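Local coordinates for HIT family hydrolase (Legionella pneumophila subsp. pneumophila, PDB 6D6J), which probably acts as a zinc-binding hydrolase of the histidine triad (HIT) family, which typically cleaves nucleotide phosphoramidates and related nucleotide conjugates, at residues C14-G19 and L33-I38; P50-A55 and D62-L67. All blocks are in the same frame, centred on the assembly; numbering follows the deposited sequence. Where two conformers were deposited one is given.

Interaction 1: C14-G19 and L33-I38; sequences CKIAQG and LAFRDI. With ZN (zinc ion), chain G.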
# COMPACT_ATOMS: atom_id res chain seq x y z
N CYS B 14 7.99 1.02 -18.04
CA CYS B 14 7.47 0.58 -19.33
C CYS B 14 8.54 -0.19 -20.10
O CYS B 14 8.25 -1.22 -20.72
CB CYS B 14 6.97 1.77 -20.14
SG CYS B 14 5.34 2.40 -19.63
N LYS B 15 9.79 0.28 -20.05
CA LYS B 15 10.86 -0.44 -20.73
C LYS B 15 11.04 -1.84 -20.17
O LYS B 15 11.23 -2.80 -20.93
CB LYS B 15 12.16 0.35 -20.67
CG LYS B 15 12.14 1.60 -21.55
CD LYS B 15 13.45 2.37 -21.40
CE LYS B 15 13.42 3.71 -22.12
NZ LYS B 15 14.63 4.53 -21.81
N ILE B 16 10.98 -1.98 -18.84
CA ILE B 16 11.05 -3.31 -18.23
C ILE B 16 9.88 -4.16 -18.68
O ILE B 16 10.04 -5.33 -19.05
CB ILE B 16 11.13 -3.19 -16.70
CG1 ILE B 16 12.50 -2.61 -16.30
CG2 ILE B 16 10.90 -4.55 -16.03
CD1 ILE B 16 12.67 -2.29 -14.81
N ALA B 17 8.66 -3.58 -18.66
CA ALA B 17 7.48 -4.33 -19.06
C ALA B 17 7.50 -4.70 -20.53
O ALA B 17 6.80 -5.63 -20.93
CB ALA B 17 6.21 -3.52 -18.75
N GLN B 18 8.29 -4.00 -21.33
CA GLN B 18 8.41 -4.25 -22.76
C GLN B 18 9.63 -5.08 -23.11
O GLN B 18 9.94 -5.26 -24.30
CB GLN B 18 8.39 -2.92 -23.52
CG GLN B 18 7.03 -2.21 -23.39
CD GLN B 18 7.06 -0.73 -23.76
OE1 GLN B 18 7.92 -0.27 -24.49
NE2 GLN B 18 6.09 0.02 -23.24
N GLY B 19 10.33 -5.62 -22.11
CA GLY B 19 11.46 -6.50 -22.37
C GLY B 19 12.73 -5.81 -22.83
O GLY B 19 13.65 -6.48 -23.29
N LEU B 33 2.84 -7.07 -13.83
CA LEU B 33 4.17 -7.64 -13.84
C LEU B 33 4.81 -7.41 -12.47
O LEU B 33 4.61 -6.35 -11.87
CB LEU B 33 5.03 -6.93 -14.90
CG LEU B 33 6.42 -7.49 -15.19
CD1 LEU B 33 6.29 -8.81 -15.95
CD2 LEU B 33 7.24 -6.50 -15.97
N ALA B 34 5.58 -8.37 -11.99
CA ALA B 34 6.32 -8.19 -10.74
C ALA B 34 7.77 -8.58 -10.97
O ALA B 34 8.06 -9.56 -11.66
CB ALA B 34 5.74 -9.01 -9.59
N PHE B 35 8.68 -7.81 -10.38
CA PHE B 35 10.10 -8.01 -10.60
C PHE B 35 10.87 -7.50 -9.39
O PHE B 35 10.35 -6.75 -8.56
CB PHE B 35 10.57 -7.35 -11.92
CG PHE B 35 10.23 -5.89 -12.02
CD1 PHE B 35 9.00 -5.48 -12.51
CD2 PHE B 35 11.16 -4.92 -11.66
CE1 PHE B 35 8.69 -4.13 -12.61
CE2 PHE B 35 10.85 -3.57 -11.76
CZ PHE B 35 9.62 -3.18 -12.23
N ARG B 36 12.14 -7.90 -9.29
CA ARG B 36 12.96 -7.44 -8.17
C ARG B 36 13.35 -5.97 -8.31
O ARG B 36 13.73 -5.50 -9.39
CB ARG B 36 14.25 -8.24 -8.09
CG ARG B 36 14.07 -9.70 -7.69
CD ARG B 36 15.42 -10.34 -7.49
NE ARG B 36 15.35 -11.69 -6.96
CZ ARG B 36 16.42 -12.33 -6.51
NH1 ARG B 36 17.61 -11.74 -6.57
NH2 ARG B 36 16.31 -13.55 -6.01
N ASP B 37 13.31 -5.24 -7.19
CA ASP B 37 13.94 -3.92 -7.15
C ASP B 37 15.45 -4.11 -7.15
O ASP B 37 15.98 -4.88 -6.35
CB ASP B 37 13.49 -3.20 -5.86
CG ASP B 37 13.84 -1.72 -5.83
OD1 ASP B 37 14.94 -1.32 -6.23
OD2 ASP B 37 13.00 -0.95 -5.33
N ILE B 38 16.16 -3.42 -8.05
CA ILE B 38 17.61 -3.56 -8.13
C ILE B 38 18.33 -3.01 -6.91
O ILE B 38 19.49 -3.37 -6.68
CB ILE B 38 18.22 -2.92 -9.40
CG1 ILE B 38 17.90 -1.42 -9.50
CG2 ILE B 38 17.80 -3.67 -10.64
CD1 ILE B 38 18.77 -0.70 -10.51
ZN ZN G . 5.56 3.49 -17.62
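Packing of the zinc-bearing N-terminal helix of this HIT-family protein against strand 32-36 of the antiparallel sheet brings I16 and A17 onto L33 and F35. Both branches of I16 meet the F35 ring. Its CG2 methyl sits squarely over one face, 4.0 Å from the centroid of the F35 ring and 7° off the normal, a textbook CH-pi contact. The longer branch passes alongside, on the same side of the ring plane, and I16 CD1 meets the CE2-CZ rim, 3.8 Å from F35 CE2. This division of labour follows from the isoleucine torsions: CG2 lies anti to the backbone N, while CG1 stands beside that N and runs on extended to CD1. In F35, chi1 (55°) places the ring between the backbone N and the carbonyl carbon, and the near-perpendicular chi2 (-86°) turns its face to I16.

L33 adds one methyl beside this pair. L33 CD2 packs 3.8 Å from A17 CA, against the helix backbone itself, and also touches I16 CG2 at 4.1 Å and, more loosely, A17 CB. The whole contact is apolar and small, burying 159 Å². On the same helix, C14 binds the zinc ion through SG at 2.3 Å; C11, H53 and H105 complete the site. Just beyond A17 the helix stops in a Schellman motif with G19, at positive phi, as its C-prime residue: E20 N bonds to K15 O and G19 N to I16 O.

F13, from the same helix, meets the F35 ring edge-to-face, and L47 and I49 of strand 44-50 also touch F35. L33 leans on V25 and E28. Helix 12-17 lies over strand 32-36, which pairs with 25-28 on one side and 44-50 on the other.

Interaction 2: P50-A55 and D62-L67; sequences PKKHIA and DDDSEL. With ZN (zinc ion), chain G.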
# COMPACT_ATOMS: atom_id res chain seq x y z
N PRO B 50 1.39 -2.24 -12.78
CA PRO B 50 0.55 -2.45 -13.96
C PRO B 50 1.41 -2.40 -15.22
O PRO B 50 2.40 -1.67 -15.29
CB PRO B 50 -0.41 -1.25 -13.92
CG PRO B 50 0.41 -0.14 -13.32
CD PRO B 50 1.37 -0.83 -12.34
N LYS B 51 1.01 -3.17 -16.24
CA LYS B 51 1.63 -2.99 -17.55
C LYS B 51 1.20 -1.67 -18.19
O LYS B 51 1.98 -1.03 -18.89
CB LYS B 51 1.33 -4.21 -18.43
CG LYS B 51 2.03 -5.48 -17.96
CD LYS B 51 1.63 -6.68 -18.83
CE LYS B 51 2.52 -7.86 -18.57
NZ LYS B 51 2.15 -8.99 -19.47
N LYS B 52 -0.04 -1.24 -17.94
CA LYS B 52 -0.48 0.09 -18.34
C LYS B 52 0.34 1.16 -17.62
O LYS B 52 0.61 1.06 -16.42
CB LYS B 52 -1.96 0.26 -17.96
CG LYS B 52 -2.55 1.64 -18.27
CD LYS B 52 -4.02 1.68 -17.94
CE LYS B 52 -4.64 3.01 -18.28
NZ LYS B 52 -6.11 2.95 -18.15
N HIS B 53 0.73 2.22 -18.35
CA HIS B 53 1.44 3.33 -17.74
C HIS B 53 0.46 4.25 -17.02
O HIS B 53 -0.40 4.88 -17.65
CB HIS B 53 2.22 4.11 -18.79
CG HIS B 53 2.99 5.25 -18.20
ND1 HIS B 53 4.25 5.10 -17.65
CD2 HIS B 53 2.65 6.54 -18.03
CE1 HIS B 53 4.65 6.26 -17.19
NE2 HIS B 53 3.70 7.15 -17.39
N ILE B 54 0.59 4.33 -15.70
CA ILE B 54 -0.14 5.28 -14.86
C ILE B 54 0.93 5.92 -13.99
O ILE B 54 1.69 5.21 -13.34
CB ILE B 54 -1.20 4.57 -13.99
CG1 ILE B 54 -2.19 3.76 -14.84
CG2 ILE B 54 -1.91 5.60 -13.12
CD1 ILE B 54 -3.12 2.87 -14.01
N ALA B 55 0.99 7.25 -13.97
CA ALA B 55 2.16 7.92 -13.40
C ALA B 55 2.21 7.81 -11.88
O ALA B 55 3.26 7.49 -11.30
CB ALA B 55 2.22 9.39 -13.81
N ASP B 62 -11.69 5.82 -11.10
CA ASP B 62 -12.49 4.63 -10.84
C ASP B 62 -12.29 3.56 -11.91
O ASP B 62 -12.33 2.37 -11.59
CB ASP B 62 -13.95 5.00 -10.57
CG ASP B 62 -14.12 5.92 -9.34
OD1 ASP B 62 -15.09 6.70 -9.30
OD2 ASP B 62 -13.27 5.87 -8.42
N ASP B 63 -11.97 3.95 -13.15
CA ASP B 63 -11.79 2.95 -14.19
C ASP B 63 -10.49 2.16 -14.06
O ASP B 63 -10.36 1.12 -14.71
CB ASP B 63 -11.91 3.57 -15.59
CG ASP B 63 -10.93 4.72 -15.81
OD1 ASP B 63 -10.21 5.08 -14.86
OD2 ASP B 63 -10.91 5.25 -16.94
N ASP B 64 -9.54 2.59 -13.24
CA ASP B 64 -8.33 1.81 -12.99
C ASP B 64 -8.27 1.30 -11.55
O ASP B 64 -7.26 0.72 -11.15
CB ASP B 64 -7.07 2.63 -13.30
CG ASP B 64 -6.80 2.80 -14.79
OD1 ASP B 64 -6.80 1.80 -15.51
OD2 ASP B 64 -6.54 3.94 -15.23
N SER B 65 -9.33 1.52 -10.76
CA SER B 65 -9.22 1.17 -9.34
C SER B 65 -9.21 -0.33 -9.12
O SER B 65 -8.55 -0.80 -8.19
CB SER B 65 -10.31 1.85 -8.52
OG SER B 65 -11.59 1.35 -8.86
N GLU B 66 -9.92 -1.11 -9.95
CA GLU B 66 -9.85 -2.56 -9.85
C GLU B 66 -8.45 -3.08 -10.17
O GLU B 66 -7.93 -3.96 -9.48
CB GLU B 66 -10.89 -3.19 -10.78
CG GLU B 66 -10.84 -4.72 -10.76
CD GLU B 66 -11.95 -5.36 -11.56
OE1 GLU B 66 -12.81 -6.05 -10.97
OE2 GLU B 66 -11.97 -5.15 -12.79
N LEU B 67 -7.82 -2.53 -11.21
CA LEU B 67 -6.42 -2.86 -11.51
C LEU B 67 -5.53 -2.59 -10.30
O LEU B 67 -4.67 -3.42 -9.94
CB LEU B 67 -5.97 -2.06 -12.73
CG LEU B 67 -4.50 -2.14 -13.11
CD1 LEU B 67 -4.08 -3.56 -13.51
CD2 LEU B 67 -4.22 -1.15 -14.24
ZN ZN G . 5.56 3.49 -17.62
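K52 and D64 close the polar side of this contact with a salt bridge, while P50, I54 and L67 make the apolar side. K52 NZ donates to D64 OD1 at 3.0 Å, and D64 OD1 accepts through its syn lone pair, on the side of OD2; a weak second bond runs from K52 NZ to D64 OD2 at 3.1 Å. The lysine chain is extended from CG onward, with CG anti to the backbone N (chi1 178°), and this full reach carries the ammonium from the loop to the helix. The carboxylate comes to meet it from the opposite direction.

The same carboxylate rests on hydrocarbon: I54 CD1 is 3.8 Å from D64 CG. Three residues on, L67 CD2 packs 3.8 Å from P50 CB and 4.2 Å from I54 CD1, joining the proline to the isoleucine.

Behind this first shell, I106 touches both P50 and I54 and shares a backbone hydrogen bond with I54, while D59 and V60 also touch I54. P50 O accepts a hydrogen bond from H105 NE2, tying the strand end to a metal ligand. H53, between K52 and I54, turns toward the metal instead, binding the zinc ion through ND1 at 2.1 Å. The arrangement thus fastens helix 62-81 to a loop of the Cys2His2 zinc site, whose ligand H105 opens the predicted histidine triad motif of the HIT fold.

How the interactions relate
The two contacts follow one another along the chain, interaction 1 closing before interaction 2 opens, and their centres lie 16 Å apart. Strand 44-50 bridges them: it pairs with strand 32-36 of interaction 1 and runs into the loop of interaction 2. The zinc ion gives a second, direct junction, with C14 SG 3.5 Å from H53 ND1 in its coordination shell. Interaction 1 brings helix 12-17 to the sheet and interaction 2 brings helix 62-81 to the metal-binding loop. The side chains of F35 and P50, one from each contact, come within about 6 Å of that of H107, the predicted nucleotidylated histidine, consistent with both contacts bordering the probable catalytic centre.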